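PDB 3K89: malonyl CoA-ACP transacylase from Xanthomonas oryzae pv. oryzae, which probably transfers the malonyl group from malonyl-CoA to the holo acyl carrier protein, releasing free CoA. Local coordinates for residues 126-129 and 130-133; 199-203 and 204-208. All coordinates share one frame; numbering follows the deposited sequence.

Two short turns that lie side by side, their centres about 9 Å apart, illustrate how place in a fold shapes contact chemistry. Contact 1 is a surface turn joining helix 109-126 to strand 132-138; backbone bonds and a water hold it, and small side chains fill in. Contact 2 is buried, lies between strand 193-195 and helix 208-219, and combines a threonine hydroxyl with proline, leucine and methionine packing in a loop that carries the predicted catalytic His203. The two turns meet through apolar atoms: Ala127 CB rests 3.3 Å from Pro201 CD, and Ala126 CB lies 3.7 Å from Met207 CE, so the root of the surface turn packs on the buried loop.

Contact 1: residues 126-129 and 130-133; sequences AAPA and GVGA
Val131 reaches back across the turn with its two methyl groups divided between two neighbours, CG2 going to Pro128 and CG1 to Ala127. The Pro128 ring and the valine side chain are set at an oblique angle, and the touch is made by ring atom CD, 3.9 Å from Val131 CG2. The first torsion of the valine explains this division: CG1 stands opposite the backbone N (chi1 167°), while CG2 lies next to that nitrogen and hence near Pro128 O, the acceptor of that nitrogen's hydrogen bond. Val131 CG2 approaches Pro128 O to 3.4 Å, so the methyl lies against both the ring and the carbonyl oxygen of the same residue. The other branch makes a looser contact, with Val131 CG1 4.2 Å from the methyl CB of Ala127.

Alongside these apolar contacts, one backbone bond closes the turn. Val131 N donates to Pro128 O over 3.0 Å, with a nearly straight N-H...O angle of 165°. Gly130 occupies the third position of the turn with the positive phi (103°) characteristic of that place in a type II turn, where glycine is favoured.

A water spans the mouth of the turn, accepting from Gly132 N at 2.7 Å and lying 3.1 Å from Ala127 O, to which it may donate; it can thereby link the chain one residue beyond each end of the direct bond. Val131 bonds through its backbone with Ala175, and Ala133 with Gly173. The arrangement is a type II beta turn, Pro128 to Val131, in the connection that leads from helix 109-126 into strand 132-138 of the mixed sheet in the acyl transferase fold.

Contact 2: residues 199-203 and 204-208; sequences SVPSH and TPLMR
Thr204 OG1 is held by two bonds, one as donor and one as acceptor: it donates to Pro201 O at 2.8 Å and accepts from Leu206 N at 3.2 Å. The donor lies 26° out of the proline carbonyl plane. The position of OG1 follows from a chi1 of 76°, which sets the hydroxyl between the backbone N and the carbonyl carbon, where it faces back to Pro201 and forward to the 3-10 segment 205-207. The bond from Leu206 makes an ST turn, and Pro201 is itself the centre of an inverse gamma turn.

The proline ring is met by two side chains, each crossing it at about a right angle. Leu206 CD1 reaches ring atom CG at 3.8 Å, whereas Met207, bent at chi2 and chi3, brings its CE to 4.1 Å from Pro201 CD. Nearer its root, Met207 CG lies 3.5 Å from Pro201 O.

The His203 ring makes its polar bonds beyond the two segments, with NE2 bonded to Ser94 OG and ND1 to Gln252 O. One hydroxyl thus ties together the backbone before and after the predicted catalytic histidine, consistent with a second-shell part in positioning it beside the predicted nucleophile.

Contact 1: residues 126-129 and 130-133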
ATOM      1  N   ALA A 126     -13.497 -10.182  -8.616  1.00 21.95           N
ATOM      2  CA  ALA A 126     -14.470 -10.175  -7.539  1.00 23.71           C
ATOM      3  C   ALA A 126     -15.465  -9.042  -7.733  1.00 24.66           C
ATOM      4  O   ALA A 126     -16.616  -9.149  -7.310  1.00 26.08           O
ATOM      5  CB  ALA A 126     -13.775 -10.044  -6.203  1.00 23.08           C
ATOM      6  N   ALA A 127     -15.019  -7.972  -8.381  1.00 25.78           N
ATOM      7  CA  ALA A 127     -15.836  -6.789  -8.599  1.00 27.28           C
ATOM      8  C   ALA A 127     -15.593  -6.199  -9.985  1.00 28.15           C
ATOM      9  O   ALA A 127     -14.861  -5.218 -10.131  1.00 28.50           O
ATOM     10  CB  ALA A 127     -15.567  -5.746  -7.515  1.00 27.31           C
ATOM     11  N   PRO A 128     -16.214  -6.793 -11.022  1.00 29.31           N
ATOM     12  CA  PRO A 128     -16.043  -6.263 -12.374  1.00 30.09           C
ATOM     13  C   PRO A 128     -16.474  -4.799 -12.423  1.00 30.88           C
ATOM     14  O   PRO A 128     -17.446  -4.424 -11.745  1.00 30.59           O
ATOM     15  CB  PRO A 128     -16.993  -7.130 -13.214  1.00 30.25           C
ATOM     16  CG  PRO A 128     -17.197  -8.358 -12.430  1.00 30.00           C
ATOM     17  CD  PRO A 128     -17.170  -7.914 -10.992  1.00 29.49           C
ATOM     18  N   ALA A 129     -15.751  -3.978 -13.193  1.00 31.40           N
ATOM     19  CA  ALA A 129     -16.042  -2.538 -13.290  1.00 31.45           C
ATOM     20  C   ALA A 129     -17.549  -2.289 -13.285  1.00 31.05           C
ATOM     21  O   ALA A 129     -18.309  -3.009 -13.943  1.00 31.76           O
ATOM     22  CB  ALA A 129     -15.385  -1.918 -14.534  1.00 31.82           C
ATOM     23  N   GLY A 130     -17.973  -1.289 -12.514  1.00 30.29           N
ATOM     24  CA  GLY A 130     -19.397  -1.000 -12.330  1.00 28.02           C
ATOM     25  C   GLY A 130     -19.950  -1.483 -10.992  1.00 26.63           C
ATOM     26  O   GLY A 130     -20.799  -0.821 -10.405  1.00 26.95           O
ATOM     27  N   VAL A 131     -19.474  -2.636 -10.515  1.00 24.43           N
ATOM     28  CA  VAL A 131     -19.963  -3.255  -9.272  1.00 22.56           C
ATOM     29  C   VAL A 131     -19.517  -2.510  -8.007  1.00 21.23           C
ATOM     30  O   VAL A 131     -20.314  -2.289  -7.086  1.00 19.87           O
ATOM     31  CB  VAL A 131     -19.523  -4.761  -9.166  1.00 22.63           C
ATOM     32  CG1 VAL A 131     -19.732  -5.326  -7.750  1.00 23.00           C
ATOM     33  CG2 VAL A 131     -20.250  -5.608 -10.204  1.00 23.26           C
ATOM     34  N   GLY A 132     -18.233  -2.166  -7.948  1.00 19.88           N
ATOM     35  CA  GLY A 132     -17.659  -1.612  -6.725  1.00 18.88           C
ATOM     36  C   GLY A 132     -17.336  -0.136  -6.794  1.00 18.35           C
ATOM     37  O   GLY A 132     -17.303   0.461  -7.871  1.00 18.96           O
ATOM     38  N   ALA A 133     -17.089   0.457  -5.629  1.00 17.03           N
ATOM     39  CA  ALA A 133     -16.656   1.836  -5.540  1.00 16.17           C
ATOM     40  C   ALA A 133     -15.905   2.046  -4.250  1.00 15.86           C
ATOM     41  O   ALA A 133     -16.071   1.274  -3.294  1.00 15.27           O
ATOM     42  CB  ALA A 133     -17.870   2.833  -5.647  1.00 16.28           C
TER
HETATM   43  O   HOH W   1     -16.198  -2.481  -9.745  1.00 30.62           O

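Contact 2: residues 199-203 and 204-208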
ATOM      1  N   SER A 199     -11.882   0.977  -9.523  1.00 28.01           N
ATOM      2  CA  SER A 199     -13.092   0.172  -9.683  1.00 26.05           C
ATOM      3  C   SER A 199     -13.193  -0.926  -8.624  1.00 24.46           C
ATOM      4  O   SER A 199     -14.231  -1.583  -8.495  1.00 24.75           O
ATOM      5  CB  SER A 199     -13.196  -0.421 -11.096  1.00 26.57           C
ATOM      6  OG  SER A 199     -12.086  -1.249 -11.408  1.00 27.00           O
ATOM      7  N   VAL A 200     -12.129  -1.103  -7.849  1.00 21.36           N
ATOM      8  CA  VAL A 200     -12.025  -2.279  -7.011  1.00 18.61           C
ATOM      9  C   VAL A 200     -12.250  -1.900  -5.557  1.00 16.26           C
ATOM     10  O   VAL A 200     -11.488  -1.088  -5.028  1.00 16.58           O
ATOM     11  CB  VAL A 200     -10.644  -2.939  -7.153  1.00 18.83           C
ATOM     12  CG1 VAL A 200     -10.551  -4.142  -6.242  1.00 19.99           C
ATOM     13  CG2 VAL A 200     -10.414  -3.345  -8.616  1.00 20.07           C
ATOM     14  N   PRO A 201     -13.278  -2.496  -4.915  1.00 14.57           N
ATOM     15  CA  PRO A 201     -13.574  -2.218  -3.499  1.00 13.32           C
ATOM     16  C   PRO A 201     -12.710  -3.100  -2.598  1.00 12.24           C
ATOM     17  O   PRO A 201     -13.196  -4.032  -1.942  1.00 11.76           O
ATOM     18  CB  PRO A 201     -15.056  -2.573  -3.381  1.00 13.14           C
ATOM     19  CG  PRO A 201     -15.264  -3.644  -4.362  1.00 14.80           C
ATOM     20  CD  PRO A 201     -14.287  -3.402  -5.500  1.00 14.06           C
ATOM     21  N   SER A 202     -11.416  -2.793  -2.578  1.00 12.33           N
ATOM     22  CA  SER A 202     -10.496  -3.500  -1.687  1.00 12.54           C
ATOM     23  C   SER A 202     -10.846  -3.266  -0.224  1.00 11.92           C
ATOM     24  O   SER A 202     -11.452  -2.248   0.134  1.00 11.12           O
ATOM     25  CB  SER A 202      -9.043  -3.073  -1.945  1.00 13.60           C
ATOM     26  OG  SER A 202      -8.903  -1.667  -1.862  1.00 16.64           O
ATOM     27  N   HIS A 203     -10.444  -4.222   0.618  1.00 11.53           N
ATOM     28  CA  HIS A 203     -10.582  -4.081   2.077  1.00 10.83           C
ATOM     29  C   HIS A 203     -12.039  -3.965   2.495  1.00 11.55           C
ATOM     30  O   HIS A 203     -12.369  -3.297   3.472  1.00 12.40           O
ATOM     31  CB  HIS A 203      -9.690  -2.938   2.584  1.00 11.18           C
ATOM     32  CG  HIS A 203      -8.288  -3.076   2.100  1.00 10.86           C
ATOM     33  ND1 HIS A 203      -7.480  -4.110   2.522  1.00 10.85           N
ATOM     34  CD2 HIS A 203      -7.570  -2.380   1.186  1.00 10.87           C
ATOM     35  CE1 HIS A 203      -6.323  -4.040   1.891  1.00 10.97           C
ATOM     36  NE2 HIS A 203      -6.356  -3.011   1.070  1.00 10.43           N
ATOM     37  N   THR A 204     -12.884  -4.665   1.745  1.00 11.32           N
ATOM     38  CA  THR A 204     -14.305  -4.802   2.079  1.00 12.37           C
ATOM     39  C   THR A 204     -14.714  -6.275   1.957  1.00 12.51           C
ATOM     40  O   THR A 204     -14.018  -7.074   1.325  1.00 13.04           O
ATOM     41  CB  THR A 204     -15.199  -4.019   1.084  1.00 12.94           C
ATOM     42  OG1 THR A 204     -15.276  -4.741  -0.155  1.00 13.56           O
ATOM     43  CG2 THR A 204     -14.668  -2.618   0.848  1.00 12.05           C
ATOM     44  N   PRO A 205     -15.868  -6.649   2.538  1.00 13.03           N
ATOM     45  CA  PRO A 205     -16.361  -8.022   2.407  1.00 13.75           C
ATOM     46  C   PRO A 205     -16.481  -8.559   0.971  1.00 13.63           C
ATOM     47  O   PRO A 205     -16.518  -9.776   0.780  1.00 14.42           O
ATOM     48  CB  PRO A 205     -17.753  -7.942   3.057  1.00 13.98           C
ATOM     49  CG  PRO A 205     -17.559  -6.928   4.148  1.00 14.38           C
ATOM     50  CD  PRO A 205     -16.604  -5.895   3.570  1.00 13.14           C
ATOM     51  N   LEU A 206     -16.539  -7.681  -0.035  1.00 13.92           N
ATOM     52  CA  LEU A 206     -16.659  -8.153  -1.420  1.00 13.99           C
ATOM     53  C   LEU A 206     -15.392  -8.896  -1.868  1.00 13.73           C
ATOM     54  O   LEU A 206     -15.389  -9.573  -2.894  1.00 13.95           O
ATOM     55  CB  LEU A 206     -16.996  -7.010  -2.392  1.00 14.23           C
ATOM     56  CG  LEU A 206     -18.336  -6.269  -2.176  1.00 15.54           C
ATOM     57  CD1 LEU A 206     -18.530  -5.222  -3.253  1.00 16.88           C
ATOM     58  CD2 LEU A 206     -19.534  -7.191  -2.072  1.00 19.53           C
ATOM     59  N   MET A 207     -14.315  -8.758  -1.089  1.00 13.51           N
ATOM     60  CA  MET A 207     -13.056  -9.416  -1.408  1.00 13.60           C
ATOM     61  C   MET A 207     -12.890 -10.745  -0.675  1.00 14.31           C
ATOM     62  O   MET A 207     -11.810 -11.341  -0.738  1.00 14.34           O
ATOM     63  CB  MET A 207     -11.889  -8.514  -0.977  1.00 13.83           C
ATOM     64  CG  MET A 207     -11.767  -7.184  -1.719  1.00 12.19           C
ATOM     65  SD  MET A 207     -11.372  -7.381  -3.475  1.00 14.29           S
ATOM     66  CE  MET A 207     -12.983  -7.075  -4.221  1.00 15.00           C
ATOM     67  N   ARG A 208     -13.926 -11.228   0.013  1.00 14.44           N
ATOM     68  CA  ARG A 208     -13.738 -12.419   0.861  1.00 15.68           C
ATOM     69  C   ARG A 208     -13.290 -13.658   0.077  1.00 16.02           C
ATOM     70  O   ARG A 208     -12.377 -14.366   0.509  1.00 15.85           O
ATOM     71  CB  ARG A 208     -14.982 -12.704   1.720  1.00 15.74           C
ATOM     72  CG  ARG A 208     -14.830 -13.865   2.687  1.00 19.19           C
ATOM     73  CD  ARG A 208     -13.813 -13.557   3.769  1.00 22.07           C
ATOM     74  NE  ARG A 208     -13.532 -14.736   4.586  1.00 25.21           N
ATOM     75  CZ  ARG A 208     -12.640 -15.674   4.277  1.00 26.66           C
ATOM     76  NH1 ARG A 208     -11.923 -15.588   3.163  1.00 27.95           N
ATOM     77  NH2 ARG A 208     -12.461 -16.705   5.090  1.00 30.14           N
TER